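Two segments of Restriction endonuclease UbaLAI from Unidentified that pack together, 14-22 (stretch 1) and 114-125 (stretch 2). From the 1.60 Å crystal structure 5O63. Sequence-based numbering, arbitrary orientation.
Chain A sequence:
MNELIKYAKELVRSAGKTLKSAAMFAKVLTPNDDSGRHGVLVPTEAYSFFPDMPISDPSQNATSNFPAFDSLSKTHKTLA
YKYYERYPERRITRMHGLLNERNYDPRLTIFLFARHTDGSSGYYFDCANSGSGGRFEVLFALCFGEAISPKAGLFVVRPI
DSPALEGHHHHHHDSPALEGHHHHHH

Stretch 1 (14-22) SAGKTLKSA
Stretch 2 (114-125) ARHTDGSSGYYF

Stretch 1 runs antiparallel to the first strand of a hairpin in stretch 2, in which strands 114-116 and 121-125 are joined through a type I turn from His116 to Gly119. The two stretches bury 570 Å² between them. Leu19 faces His116 as a non-hydrogen-bonded pair (CA-CA 4.9 Å); after a one-residue bulge, Ser21 pairs with Arg115 and Ala22 with Ala114, whose CB atoms lie 4.2 Å apart. At Lys20 (phi/psi -95/-48) the chain turns a corner, bringing two successive amides to one carbonyl: Lys20 N donates to Arg115 O at 2.7 Å, and Ser21 N reaches Arg115 O weakly at 3.3 Å. Arg115 N returns a bond to Ser21 O (2.8 Å), while Thr117 N donates to Thr18 O (3.0 Å).

Lys17, the most covered residue, is extended in backbone (-118/175) and points its CB toward stretch 2. With chi angles m, m, t, t, its chain lays CG over one face of the His116 ring, 3.6 Å from the centroid and 14° off the normal, a CH-pi contact. Its NZ then forms a salt bridge with Asp118 OD2 (2.7 Å), pairing opposite charges at the turn. Asp118 (chi1 p) is held by its other oxygen: OD1 accepts from Ser120 N at 2.8 Å and from Ser120 OG at 2.5 Å. His116 (chi1 m) is fixed by ND1 donating to Ser120 OG (2.7 Å) and by a hydrogen bond between NE2 and Tyr124 OH (2.8 Å). Ala15 CB meets the Tyr124 ring at its edge, 3.7 Å from CE1.

Thr117 and Thr18, both chi1 p, join their hydroxyls in a short hydrogen bond, Thr117 OG1 donating to Thr18 OG1 at 2.5 Å. Beside them, water 1 accepts from Thr18 N and Asp118 N, each 3.2 Å from its oxygen, bridging the backbones.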

# COMPACT_ATOMS: atom_id res chain seq x y z
N SER A 14 -0.39 -14.13 -8.52
CA SER A 14 0.34 -13.52 -9.62
C SER A 14 1.82 -13.52 -9.27
O SER A 14 2.67 -13.31 -10.15
CB SER A 14 -0.15 -12.09 -9.94
OG SER A 14 0.07 -11.18 -8.89
N ALA A 15 2.14 -13.71 -7.98
CA ALA A 15 3.53 -13.82 -7.52
C ALA A 15 3.97 -15.29 -7.40
O ALA A 15 5.04 -15.61 -6.88
CB ALA A 15 3.70 -13.10 -6.19
N GLY A 16 3.11 -16.17 -7.85
CA GLY A 16 3.40 -17.62 -7.79
C GLY A 16 3.22 -18.29 -6.43
O GLY A 16 3.78 -19.35 -6.18
N LYS A 17 2.42 -17.70 -5.57
CA LYS A 17 2.12 -18.27 -4.25
C LYS A 17 0.63 -18.54 -4.18
O LYS A 17 -0.08 -18.19 -5.11
CB LYS A 17 2.54 -17.29 -3.13
CG LYS A 17 4.03 -16.92 -3.08
CD LYS A 17 4.88 -18.15 -2.69
CE LYS A 17 6.31 -17.75 -2.31
NZ LYS A 17 7.16 -18.98 -2.11
N THR A 18 0.16 -19.15 -3.09
CA THR A 18 -1.28 -19.20 -2.83
C THR A 18 -1.51 -18.66 -1.43
O THR A 18 -0.77 -19.01 -0.49
CB THR A 18 -1.88 -20.66 -2.97
OG1 THR A 18 -1.39 -21.48 -1.91
CG2 THR A 18 -1.51 -21.28 -4.33
N LEU A 19 -2.55 -17.82 -1.31
CA LEU A 19 -2.94 -17.15 -0.07
C LEU A 19 -3.46 -18.09 1.03
O LEU A 19 -4.40 -18.86 0.83
CB LEU A 19 -3.98 -16.06 -0.41
CG LEU A 19 -4.43 -15.08 0.69
CD1 LEU A 19 -4.93 -13.79 0.05
CD2 LEU A 19 -5.54 -15.68 1.57
N LYS A 20 -2.84 -18.02 2.21
CA LYS A 20 -3.40 -18.70 3.39
C LYS A 20 -4.26 -17.70 4.18
O LYS A 20 -5.41 -17.99 4.54
CB LYS A 20 -2.29 -19.28 4.28
CG LYS A 20 -2.75 -20.31 5.29
N SER A 21 -3.73 -16.51 4.41
CA SER A 21 -4.46 -15.45 5.10
C SER A 21 -3.78 -14.15 4.74
O SER A 21 -2.67 -14.17 4.20
CB SER A 21 -4.45 -15.65 6.62
OG SER A 21 -3.12 -15.59 7.12
N ALA A 22 -4.45 -13.03 5.00
CA ALA A 22 -3.89 -11.74 4.59
C ALA A 22 -4.49 -10.59 5.40
O ALA A 22 -5.58 -10.73 5.96
CB ALA A 22 -4.14 -11.49 3.10
N ALA A 114 0.48 -10.94 3.01
CA ALA A 114 -0.11 -12.28 2.97
C ALA A 114 0.78 -13.35 3.60
O ALA A 114 1.99 -13.35 3.42
CB ALA A 114 -0.45 -12.65 1.54
N ARG A 115 0.16 -14.25 4.37
CA ARG A 115 0.78 -15.53 4.70
C ARG A 115 0.45 -16.51 3.58
O ARG A 115 -0.69 -16.59 3.12
CB ARG A 115 0.26 -16.06 6.04
CG ARG A 115 0.24 -15.06 7.17
CD ARG A 115 1.48 -15.15 8.01
NE ARG A 115 1.47 -14.11 9.04
CZ ARG A 115 2.55 -13.72 9.71
NH1 ARG A 115 3.73 -14.29 9.46
NH2 ARG A 115 2.46 -12.75 10.62
N HIS A 116 1.47 -17.25 3.17
CA HIS A 116 1.30 -18.20 2.08
C HIS A 116 1.13 -19.60 2.60
O HIS A 116 1.60 -19.94 3.69
CB HIS A 116 2.49 -18.13 1.13
CG HIS A 116 2.73 -16.75 0.59
ND1 HIS A 116 3.99 -16.20 0.45
CD2 HIS A 116 1.86 -15.78 0.19
CE1 HIS A 116 3.89 -14.97 -0.02
NE2 HIS A 116 2.61 -14.69 -0.21
N THR A 117 0.46 -20.40 1.81
CA THR A 117 0.29 -21.80 2.19
C THR A 117 1.60 -22.55 2.39
O THR A 117 1.65 -23.50 3.19
CB THR A 117 -0.55 -22.55 1.16
OG1 THR A 117 0.09 -22.52 -0.13
CG2 THR A 117 -1.91 -21.97 1.10
N ASP A 118 2.66 -22.17 1.67
CA ASP A 118 3.94 -22.85 1.80
C ASP A 118 4.71 -22.38 3.04
O ASP A 118 5.84 -22.77 3.26
CB ASP A 118 4.80 -22.68 0.52
CG ASP A 118 5.33 -21.26 0.33
OD1 ASP A 118 4.94 -20.39 1.12
OD2 ASP A 118 6.11 -21.01 -0.62
N GLY A 119 4.07 -21.54 3.86
CA GLY A 119 4.70 -21.06 5.07
C GLY A 119 5.51 -19.79 4.87
O GLY A 119 5.98 -19.22 5.86
N SER A 120 5.70 -19.36 3.62
CA SER A 120 6.33 -18.05 3.38
C SER A 120 5.31 -16.94 3.63
O SER A 120 4.12 -17.19 3.87
CB SER A 120 6.91 -17.93 1.95
OG SER A 120 5.94 -18.06 0.93
N SER A 121 5.79 -15.70 3.58
CA SER A 121 4.87 -14.55 3.69
C SER A 121 5.50 -13.39 2.98
O SER A 121 6.71 -13.40 2.74
CB SER A 121 4.56 -14.21 5.14
OG SER A 121 5.72 -13.81 5.87
N GLY A 122 4.70 -12.38 2.65
CA GLY A 122 5.28 -11.25 1.94
C GLY A 122 4.30 -10.12 1.68
O GLY A 122 3.09 -10.27 1.78
N TYR A 123 4.84 -8.95 1.33
CA TYR A 123 4.03 -7.76 1.01
C TYR A 123 3.77 -7.67 -0.48
O TYR A 123 4.57 -8.13 -1.30
CB TYR A 123 4.72 -6.47 1.48
CG TYR A 123 4.69 -6.32 2.98
CD1 TYR A 123 3.61 -5.66 3.61
CD2 TYR A 123 5.71 -6.82 3.77
CE1 TYR A 123 3.58 -5.52 4.99
CE2 TYR A 123 5.66 -6.72 5.18
CZ TYR A 123 4.58 -6.06 5.78
OH TYR A 123 4.52 -5.94 7.18
N TYR A 124 2.65 -7.01 -0.81
CA TYR A 124 2.17 -6.77 -2.17
C TYR A 124 1.73 -5.34 -2.28
O TYR A 124 1.19 -4.83 -1.32
CB TYR A 124 0.97 -7.64 -2.50
CG TYR A 124 1.32 -9.08 -2.47
CD1 TYR A 124 1.48 -9.79 -3.67
CD2 TYR A 124 1.50 -9.75 -1.23
CE1 TYR A 124 1.82 -11.16 -3.68
CE2 TYR A 124 1.84 -11.13 -1.24
CZ TYR A 124 2.01 -11.81 -2.47
OH TYR A 124 2.35 -13.17 -2.56
N PHE A 125 1.94 -4.74 -3.45
CA PHE A 125 1.50 -3.36 -3.65
C PHE A 125 0.78 -3.20 -4.94
O PHE A 125 1.23 -3.67 -5.98
CB PHE A 125 2.75 -2.46 -3.63
CG PHE A 125 2.50 -1.06 -4.04
CD1 PHE A 125 2.70 -0.66 -5.36
CD2 PHE A 125 2.09 -0.13 -3.10
CE1 PHE A 125 2.48 0.69 -5.76
CE2 PHE A 125 1.86 1.23 -3.47
CZ PHE A 125 2.06 1.63 -4.80
O HOH W 1 2.15 -20.81 -1.21